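Side-chain contacts in lactate racemase (Thermoanaerobacterium thermosaccharolyticum, PDB 2YJG), which interconverts the D- and L-isomers of lactate with the help of a nickel-pincer nucleotide cofactor: residues Q291-Y294 with Q295-K298; M374-D377 with S378-E382; A364-L367 with I368-V372. All coordinates share one frame; numbering follows the deposited sequence.

Contact 1: Q291-Y294 with Q295-K298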
# COMPACT_ATOMS: atom_id res chain seq x y z
N GLN A 291 1.30 -15.59 23.42
CA GLN A 291 2.37 -14.60 23.48
C GLN A 291 2.42 -13.78 24.76
O GLN A 291 3.42 -13.13 25.04
CB GLN A 291 2.41 -13.68 22.25
CG GLN A 291 1.23 -12.88 22.00
CD GLN A 291 1.22 -12.13 20.65
OE1 GLN A 291 0.23 -11.47 20.34
NE2 GLN A 291 2.28 -12.25 19.86
N ASN A 292 1.36 -13.81 25.54
CA ASN A 292 1.33 -13.07 26.81
C ASN A 292 0.30 -13.65 27.76
O ASN A 292 -0.58 -14.42 27.33
CB ASN A 292 1.14 -11.56 26.54
CG ASN A 292 -0.14 -11.24 25.85
OD1 ASN A 292 -1.19 -11.73 26.27
ND2 ASN A 292 -0.10 -10.44 24.76
N ILE A 293 0.47 -13.33 29.04
CA ILE A 293 -0.44 -13.77 30.11
C ILE A 293 -1.89 -13.39 29.86
O ILE A 293 -2.77 -14.24 30.01
CB ILE A 293 0.02 -13.37 31.51
CG1 ILE A 293 1.47 -13.81 31.73
CG2 ILE A 293 -0.87 -14.04 32.57
CD1 ILE A 293 2.02 -13.38 33.11
N TYR A 294 -2.08 -12.15 29.38
CA TYR A 294 -3.40 -11.64 28.99
C TYR A 294 -4.13 -12.68 28.10
O TYR A 294 -5.26 -13.06 28.37
CB TYR A 294 -3.19 -10.31 28.28
CG TYR A 294 -4.45 -9.55 27.95
CD1 TYR A 294 -5.20 -9.87 26.85
CD2 TYR A 294 -4.89 -8.48 28.75
CE1 TYR A 294 -6.37 -9.19 26.52
CE2 TYR A 294 -6.04 -7.76 28.41
CZ TYR A 294 -6.77 -8.11 27.32
OH TYR A 294 -7.91 -7.42 27.02
N GLN A 295 -3.47 -13.13 27.05
CA GLN A 295 -4.08 -14.09 26.12
C GLN A 295 -4.32 -15.44 26.78
O GLN A 295 -5.27 -16.13 26.48
CB GLN A 295 -3.21 -14.30 24.86
CG GLN A 295 -3.24 -13.15 23.88
CD GLN A 295 -4.59 -12.80 23.44
OE1 GLN A 295 -5.42 -13.66 23.13
NE2 GLN A 295 -4.85 -11.47 23.39
N SER A 296 -3.43 -15.81 27.69
CA SER A 296 -3.48 -17.15 28.33
C SER A 296 -4.67 -17.39 29.26
O SER A 296 -5.03 -18.55 29.52
CB SER A 296 -2.20 -17.41 29.10
OG SER A 296 -2.21 -16.76 30.38
N VAL A 297 -5.31 -16.31 29.71
CA VAL A 297 -6.60 -16.44 30.40
C VAL A 297 -7.61 -17.22 29.53
O VAL A 297 -8.46 -17.89 30.09
CB VAL A 297 -7.15 -15.07 30.79
CG1 VAL A 297 -8.52 -15.18 31.64
CG2 VAL A 297 -6.08 -14.28 31.59
N LYS A 298 -7.55 -17.13 28.21
CA LYS A 298 -8.46 -17.90 27.32
C LYS A 298 -8.38 -19.43 27.52
O LYS A 298 -9.42 -20.10 27.83
CB LYS A 298 -8.25 -17.53 25.88
CG LYS A 298 -8.54 -16.00 25.60
CD LYS A 298 -8.12 -15.61 24.24
CE LYS A 298 -8.49 -14.16 23.91
NZ LYS A 298 -8.16 -13.80 22.46
O HOH W 1 -2.73 -9.59 23.69
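The carbonyl oxygen of I293, in the first turn of its helix, takes two donors from the next turn, the hydroxyl of S296 and the backbone N of V297. The hydroxyl gives it a short bond, OG of S296 to O of I293 2.6 Å, in the carbonyl plane and on a lone pair, while V297 N lies 3.3 Å from the same O of I293. S296 OG gets there because chi1 of 80° sets it between its own backbone N and carbonyl carbon, folded back over the helix.

N292 is the N-cap. Its OD1 takes the N-H of Q295, at 2.8 Å from OD1 of N292 to N of Q295, with 159° at the hydrogen, and so caps the first turn of helix 293-305. The ND2 end of the N292 side chain is used as well: one water accepts from both N292 ND2 and Q295 NE2, bridging two side-chain amides whose planes lie 55° apart. Q295 bends at chi2, which brings its NE2 to the ring of Y294, 3.8 Å from CD1 of Y294, the two side chains crossing obliquely. Its OE1 receives the extended K298 in the carbonyl plane, NZ of K298 to OE1 of Q295 2.8 Å. Q295 and K298 probably bind the substrate, as in related enzymes, and this bond is likely to set the two groups relative to each other here.

Helix 293-305 sits here with I293 and S296 on M374 of strand 371-375, V297 on I362 and L363 of helix 357-369, and the Y294 ring edge-to-face with F328 of helix 326-333.

Contact 2: M374-D377 with S378-E382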
# COMPACT_ATOMS: atom_id res chain seq x y z
N MET A 374 1.41 -21.77 36.11
CA MET A 374 1.82 -21.47 34.75
C MET A 374 3.26 -22.00 34.46
O MET A 374 4.21 -21.66 35.15
CB MET A 374 1.73 -19.98 34.43
CG MET A 374 0.36 -19.34 34.49
SD MET A 374 0.35 -17.67 33.81
CE MET A 374 0.35 -18.01 32.12
N VAL A 375 3.38 -22.82 33.44
CA VAL A 375 4.65 -23.17 32.80
C VAL A 375 4.89 -22.13 31.73
O VAL A 375 4.18 -22.06 30.74
CB VAL A 375 4.62 -24.65 32.19
CG1 VAL A 375 5.88 -25.00 31.37
CG2 VAL A 375 4.37 -25.70 33.33
N THR A 376 5.96 -21.35 31.93
CA THR A 376 6.18 -20.15 31.20
C THR A 376 7.66 -19.78 31.27
O THR A 376 8.35 -20.30 32.09
CB THR A 376 5.29 -19.03 31.78
OG1 THR A 376 5.26 -17.97 30.85
CG2 THR A 376 5.78 -18.53 33.12
N ASP A 377 8.08 -18.92 30.36
CA ASP A 377 9.43 -18.36 30.29
C ASP A 377 9.80 -17.78 31.62
O ASP A 377 8.96 -17.13 32.23
CB ASP A 377 9.42 -17.27 29.21
CG ASP A 377 10.79 -16.81 28.81
OD1 ASP A 377 11.49 -16.14 29.65
OD2 ASP A 377 11.13 -17.08 27.62
N SER A 378 11.06 -17.98 32.05
CA SER A 378 11.50 -17.54 33.37
C SER A 378 11.39 -16.05 33.60
O SER A 378 11.27 -15.65 34.77
CB SER A 378 12.94 -17.98 33.68
OG SER A 378 13.84 -17.31 32.81
N LYS A 379 11.42 -15.27 32.51
CA LYS A 379 11.21 -13.80 32.50
C LYS A 379 9.91 -13.45 33.18
O LYS A 379 9.75 -12.32 33.73
CB LYS A 379 11.03 -13.24 31.07
CG LYS A 379 12.17 -13.21 30.12
CD LYS A 379 11.76 -12.59 28.75
CE LYS A 379 10.78 -13.42 27.89
NZ LYS A 379 10.67 -12.94 26.40
N ASN A 380 8.97 -14.39 33.20
CA ASN A 380 7.64 -14.11 33.69
C ASN A 380 7.31 -14.62 35.09
O ASN A 380 6.17 -14.45 35.55
CB ASN A 380 6.58 -14.75 32.74
CG ASN A 380 6.69 -14.24 31.33
OD1 ASN A 380 6.91 -13.03 31.14
ND2 ASN A 380 6.55 -15.14 30.31
N TYR A 381 8.28 -15.23 35.79
CA TYR A 381 7.95 -15.86 37.04
C TYR A 381 7.44 -14.87 38.04
O TYR A 381 6.51 -15.17 38.80
CB TYR A 381 9.12 -16.64 37.63
CG TYR A 381 9.62 -17.86 36.85
CD1 TYR A 381 8.81 -18.57 35.92
CD2 TYR A 381 10.90 -18.40 37.13
CE1 TYR A 381 9.30 -19.71 35.22
CE2 TYR A 381 11.39 -19.53 36.45
CZ TYR A 381 10.59 -20.20 35.48
OH TYR A 381 11.11 -21.38 34.81
N GLU A 382 8.05 -13.68 38.08
CA GLU A 382 7.63 -12.70 39.09
C GLU A 382 6.25 -12.18 38.77
O GLU A 382 5.42 -12.02 39.67
CB GLU A 382 8.66 -11.58 39.18
CG GLU A 382 9.99 -12.08 39.70
CD GLU A 382 9.93 -12.81 41.09
OE1 GLU A 382 9.18 -12.40 42.03
OE2 GLU A 382 10.69 -13.80 41.24
O HOH W 2 10.30 -22.19 32.60
O HOH W 3 10.10 -16.21 25.31
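D377 reaches forward over the turn that follows strand 371-375, and each atom of its side chain finds something there. CB lies 3.7 Å from ND2 of N380. With CG anti to the backbone N (chi1 -167°), the carboxylate is carried toward K379, and CG of D377 comes to 3.5 Å from CE of K379. OD1 accepts the backbone N-H of K379 through its anti lone pair, OD1 of D377 to N of K379 3.0 Å with 161° at the hydrogen. OD2, at the tip, takes a water that also makes a weak, long contact with K379 NZ.

The main chain of D377 closes the same turn: its O accepts from N380 N at 2.9 Å. Farther on, CE1 of Y381 rests 3.3 Å from the backbone O of T376, and a water joins that oxygen to the Y381 hydroxyl. The N380 side chain crosses that of T376 at about a right angle, and its ND2 gives a hydrogen bond to the backbone O of C319, while T376 OG1 is shared between the backbone O atoms of A317 and E318.

Chemically, the aspartate acts here first as an acceptor for a main-chain amide at the start of the 3-10 turn. Its charge partner is looser: NZ of K379 stays 4.3 Å from OD2 of D377, beyond a salt bridge, and gives a hydrogen bond to A320 O, so any electrostatic attraction is likely to be modest.

Contact 3: A364-L367 with I368-V372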
# COMPACT_ATOMS: atom_id res chain seq x y z
N ALA A 364 -9.65 -13.37 37.62
CA ALA A 364 -10.08 -13.41 39.01
C ALA A 364 -11.19 -14.45 39.26
O ALA A 364 -11.15 -15.16 40.23
CB ALA A 364 -10.48 -11.95 39.58
N ARG A 365 -12.17 -14.56 38.38
CA ARG A 365 -13.24 -15.58 38.51
C ARG A 365 -12.57 -16.97 38.64
O ARG A 365 -12.89 -17.75 39.55
CB ARG A 365 -14.18 -15.54 37.30
CG ARG A 365 -15.24 -16.55 37.37
CD ARG A 365 -16.06 -16.57 36.14
NE ARG A 365 -15.36 -17.29 35.05
CZ ARG A 365 -15.43 -17.00 33.77
NH1 ARG A 365 -16.12 -15.94 33.31
NH2 ARG A 365 -14.73 -17.72 32.91
N ILE A 366 -11.57 -17.24 37.79
CA ILE A 366 -10.87 -18.55 37.85
C ILE A 366 -10.15 -18.76 39.15
O ILE A 366 -10.37 -19.73 39.79
CB ILE A 366 -9.91 -18.71 36.66
CG1 ILE A 366 -10.74 -18.65 35.43
CG2 ILE A 366 -9.16 -20.09 36.68
CD1 ILE A 366 -9.89 -18.56 34.15
N LEU A 367 -9.35 -17.80 39.56
CA LEU A 367 -8.50 -17.92 40.69
C LEU A 367 -9.22 -17.90 42.03
O LEU A 367 -8.61 -18.20 43.08
CB LEU A 367 -7.43 -16.81 40.61
CG LEU A 367 -6.48 -16.73 39.44
CD1 LEU A 367 -5.50 -15.51 39.57
CD2 LEU A 367 -5.68 -18.01 39.36
N ILE A 368 -10.48 -17.48 42.05
CA ILE A 368 -11.26 -17.53 43.28
C ILE A 368 -11.63 -18.95 43.61
O ILE A 368 -11.68 -19.26 44.78
CB ILE A 368 -12.56 -16.68 43.21
CG1 ILE A 368 -12.19 -15.19 43.19
CG2 ILE A 368 -13.48 -16.96 44.45
CD1 ILE A 368 -13.34 -14.36 42.72
N ASN A 369 -11.83 -19.81 42.59
CA ASN A 369 -12.26 -21.21 42.74
C ASN A 369 -11.16 -22.27 42.45
O ASN A 369 -11.42 -23.48 42.64
CB ASN A 369 -13.39 -21.52 41.76
CG ASN A 369 -14.71 -20.99 42.17
OD1 ASN A 369 -14.89 -20.40 43.24
ND2 ASN A 369 -15.69 -21.15 41.25
N HIS A 370 -10.01 -21.84 41.93
CA HIS A 370 -8.99 -22.77 41.43
C HIS A 370 -7.61 -22.20 41.61
O HIS A 370 -7.44 -20.98 41.53
CB HIS A 370 -9.16 -23.04 39.92
CG HIS A 370 -10.53 -23.48 39.56
ND1 HIS A 370 -11.51 -22.61 39.13
CD2 HIS A 370 -11.09 -24.71 39.56
CE1 HIS A 370 -12.63 -23.29 38.91
NE2 HIS A 370 -12.39 -24.57 39.12
N LYS A 371 -6.62 -23.07 41.75
CA LYS A 371 -5.23 -22.63 41.66
C LYS A 371 -4.77 -22.76 40.24
O LYS A 371 -5.14 -23.73 39.60
CB LYS A 371 -4.35 -23.55 42.52
CG LYS A 371 -4.79 -23.63 43.95
CD LYS A 371 -4.32 -22.50 44.77
CE LYS A 371 -5.06 -22.52 46.16
NZ LYS A 371 -4.18 -22.07 47.30
N VAL A 372 -3.97 -21.81 39.76
CA VAL A 372 -3.41 -21.89 38.44
C VAL A 372 -1.90 -21.93 38.56
O VAL A 372 -1.28 -21.17 39.39
CB VAL A 372 -3.88 -20.74 37.55
CG1 VAL A 372 -3.18 -20.77 36.17
CG2 VAL A 372 -5.41 -20.80 37.41
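I368 and L367, neighbours in sequence, bury the most surface as helix 357-369 ends and the chain turns back into strand 371-375. I368 lies along the last turn, its CG1 only 3.1 Å from the carbonyl oxygen of A364, the same oxygen that takes the backbone N of I368 at 3.0 Å. The end of L367 bends toward the strand: CD2 presses on CG2 of V372 at 3.4 Å, tighter than usual for two methyls, with the two side chains crossing at about a right angle. V372 reaches it with CG2 anti to its carbonyl carbon, and that methyl also touches CG2 of I366 at 3.9 Å, so one valine methyl meets two helix side chains. The return of the chain is marked by the CA of L367 too, whose hydrogen points at the O of H370.

H370 secures the bend. Its ND1 gives a hydrogen bond to I366 O at 3.2 Å; the acceptor lies near the ring plane, at the edge, and the donor is tilted 16° from the carbonyl plane. The same I366 O takes N369 N, so two donors finish a carbonyl near the end of the helix. A leucine here has no ring N-H, and I366 O would probably be left with N369 N alone of its two donors, the end of the helix held less firmly.

R365 makes a salt bridge with E304 of helix 293-305. The whole is a helix-to-strand connection of an alpha/beta fold: helix 357-369 passes through a tight turn into strand 371-375 of the parallel sheet, and I366, L367 and V372 close the angle between them with apolar side chains.

Overall arrangement
All three contacts belong to the C-terminal domain of lactate racemase. Along the chain contact 1 comes first, then contact 3, then contact 2, the last two adjoining in sequence and sharing strand 371-375 of the parallel sheet: contact 3 leads from helix 357-369 into it, contact 2 leads out toward helix 381-386. Contact 1, at the start of helix 293-305, touches contact 2 through M374, whose CE is 3.3 Å from OG of S296; their centres are about 12 Å apart. The centres of contacts 1 and 3 are about 15 Å apart, those of contacts 2 and 3 about 18 Å. The residues thought to bind substrate thus stand on a helix packed against this strand.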